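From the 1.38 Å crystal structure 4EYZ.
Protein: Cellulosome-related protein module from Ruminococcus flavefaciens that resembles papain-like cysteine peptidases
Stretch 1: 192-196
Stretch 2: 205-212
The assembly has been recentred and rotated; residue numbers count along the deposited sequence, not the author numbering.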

# COMPACT_ATOMS: atom_id res chain seq x y z
N HIS A 192 7.66 -6.94 -6.97
CA HIS A 192 7.11 -5.58 -6.94
C HIS A 192 6.93 -5.19 -5.46
O HIS A 192 6.73 -6.07 -4.63
CB HIS A 192 5.74 -5.51 -7.63
CG HIS A 192 5.74 -5.85 -9.09
ND1 HIS A 192 6.69 -5.37 -9.96
CD2 HIS A 192 4.88 -6.58 -9.83
CE1 HIS A 192 6.42 -5.79 -11.18
NE2 HIS A 192 5.33 -6.54 -11.13
N HIS A 193 6.98 -3.90 -5.14
CA HIS A 193 6.88 -3.48 -3.75
C HIS A 193 6.12 -2.17 -3.63
O HIS A 193 6.28 -1.30 -4.44
CB HIS A 193 8.29 -3.40 -3.13
CG HIS A 193 8.31 -3.11 -1.67
ND1 HIS A 193 7.35 -3.55 -0.80
CD2 HIS A 193 9.22 -2.44 -0.91
CE1 HIS A 193 7.64 -3.16 0.42
NE2 HIS A 193 8.77 -2.48 0.38
N ILE A 194 5.30 -2.06 -2.61
CA ILE A 194 4.41 -0.91 -2.45
C ILE A 194 4.64 -0.28 -1.07
O ILE A 194 5.04 -0.96 -0.13
CB ILE A 194 2.92 -1.33 -2.61
CG1 ILE A 194 1.99 -0.12 -2.69
CG2 ILE A 194 2.51 -2.31 -1.52
CD1 ILE A 194 0.53 -0.50 -2.78
N GLY A 195 4.41 1.03 -0.98
CA GLY A 195 4.52 1.76 0.27
C GLY A 195 3.84 3.10 0.17
O GLY A 195 3.30 3.45 -0.89
N ILE A 196 3.85 3.85 1.27
CA ILE A 196 3.15 5.12 1.36
C ILE A 196 4.18 6.22 1.59
O ILE A 196 4.92 6.19 2.55
CB ILE A 196 2.16 5.09 2.53
CG1 ILE A 196 1.11 3.99 2.32
CG2 ILE A 196 1.52 6.48 2.74
CD1 ILE A 196 0.41 3.57 3.60
N SER A 205 11.73 8.91 1.61
CA SER A 205 11.10 8.43 2.83
C SER A 205 9.73 7.85 2.52
O SER A 205 8.90 8.52 1.90
CB SER A 205 10.94 9.62 3.77
OG SER A 205 10.36 9.25 4.99
N TRP A 206 9.49 6.63 2.98
CA TRP A 206 8.18 6.03 2.86
C TRP A 206 7.93 5.05 3.99
O TRP A 206 8.84 4.69 4.74
CB TRP A 206 7.96 5.40 1.48
CG TRP A 206 8.63 4.09 1.18
CD1 TRP A 206 9.67 3.50 1.84
CD2 TRP A 206 8.28 3.22 0.11
NE1 TRP A 206 9.98 2.30 1.24
CE2 TRP A 206 9.14 2.10 0.18
CE3 TRP A 206 7.32 3.27 -0.90
CZ2 TRP A 206 9.05 1.04 -0.72
CZ3 TRP A 206 7.24 2.23 -1.79
CH2 TRP A 206 8.09 1.13 -1.69
N TRP A 207 6.67 4.65 4.11
CA TRP A 207 6.16 3.78 5.15
C TRP A 207 5.76 2.48 4.48
O TRP A 207 4.98 2.49 3.54
CB TRP A 207 4.94 4.46 5.78
CG TRP A 207 4.39 3.87 7.03
CD1 TRP A 207 5.04 3.08 7.94
CD2 TRP A 207 3.08 4.08 7.55
NE1 TRP A 207 4.20 2.77 8.98
CE2 TRP A 207 2.99 3.38 8.77
CE3 TRP A 207 1.97 4.79 7.09
CZ2 TRP A 207 1.83 3.37 9.53
CZ3 TRP A 207 0.83 4.77 7.83
CH2 TRP A 207 0.76 4.08 9.05
N GLN A 208 6.31 1.38 4.95
CA GLN A 208 6.20 0.11 4.26
C GLN A 208 6.46 -1.05 5.20
O GLN A 208 6.93 -0.85 6.34
CB GLN A 208 7.17 0.05 3.07
CG GLN A 208 8.63 0.17 3.48
CD GLN A 208 9.27 -1.16 3.83
OE1 GLN A 208 9.37 -2.05 2.99
NE2 GLN A 208 9.76 -1.27 5.06
N SER A 209 6.13 -2.24 4.74
CA SER A 209 6.60 -3.46 5.36
C SER A 209 7.37 -4.26 4.32
O SER A 209 6.83 -4.58 3.26
CB SER A 209 5.43 -4.27 5.92
OG SER A 209 5.93 -5.34 6.71
N GLY A 210 8.64 -4.53 4.62
CA GLY A 210 9.56 -5.03 3.63
C GLY A 210 10.96 -4.51 3.88
O GLY A 210 11.32 -4.19 5.02
N PRO A 211 11.77 -4.40 2.82
CA PRO A 211 13.17 -3.98 2.97
C PRO A 211 13.35 -2.64 3.65
O PRO A 211 12.74 -1.66 3.24
CB PRO A 211 13.68 -3.87 1.53
CG PRO A 211 12.72 -4.57 0.69
CD PRO A 211 11.41 -4.65 1.41
N VAL A 212 14.21 -2.57 4.67
CA VAL A 212 14.47 -1.31 5.36
C VAL A 212 15.91 -0.85 5.20
O VAL A 212 16.27 0.22 5.69
CB VAL A 212 14.10 -1.38 6.87
CG1 VAL A 212 12.60 -1.58 7.04
CG2 VAL A 212 14.89 -2.48 7.59
O HOH W 1 4.45 -1.99 2.31

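A water sits where two strands begin to part. Water 1 donates to Ile194 O at 2.7 Å and accepts from Ser209 N at 3.0 Å, so it carries the link between backbones that no longer bond directly. The direct pairing lies at Ile196 and Trp207, an antiparallel hydrogen-bonded pair in which Ile196 N gives to Trp207 O at 2.9 Å and Trp207 N gives to Ile196 O at 2.8 Å. The strand directions differ by 122°, well short of antiparallel, and the CA atoms of His193 and Gly210 are already 8.0 Å apart.

Side chains occupy the space thus opened. The CA-to-CB bond of His193 points toward the second stretch, and its NE2 donates to Gln208 OE1 at 2.7 Å. Because Gln208 OE1 can only accept, His193 NE2 carries the proton here, and OE1 lies at the ring edge, near its plane. Gln208, with chi1 and chi2 both p, also sends a weak bond from NE2 to Gly210 O at 3.3 Å, so its amide ties the histidine to the turning backbone.

Trp206 approaches His193 differently: its edge is directed toward the imidazole face, offset, with planes at 82° and His193 CD2 3.5 Å from Trp206 CZ2. The indole also packs close to the backbone at Ile194 and Gly195, with Trp206 CZ3 3.2 Å from Gly195 N.

Two glycines keep this packing possible. A CB on Gly195 would fall 2.4 Å from Trp206 CE3; one on Gly210 would fall 2.8 Å from His193 CE1, and the phi/psi of 146/-153 at Gly210 by itself calls for glycine.

Ile196 and Trp207 put their side chains together on one face of the sheet, where Ile196 CD1 meets Trp207 CE3 at 4.0 Å, adding an apolar contact to their paired backbones.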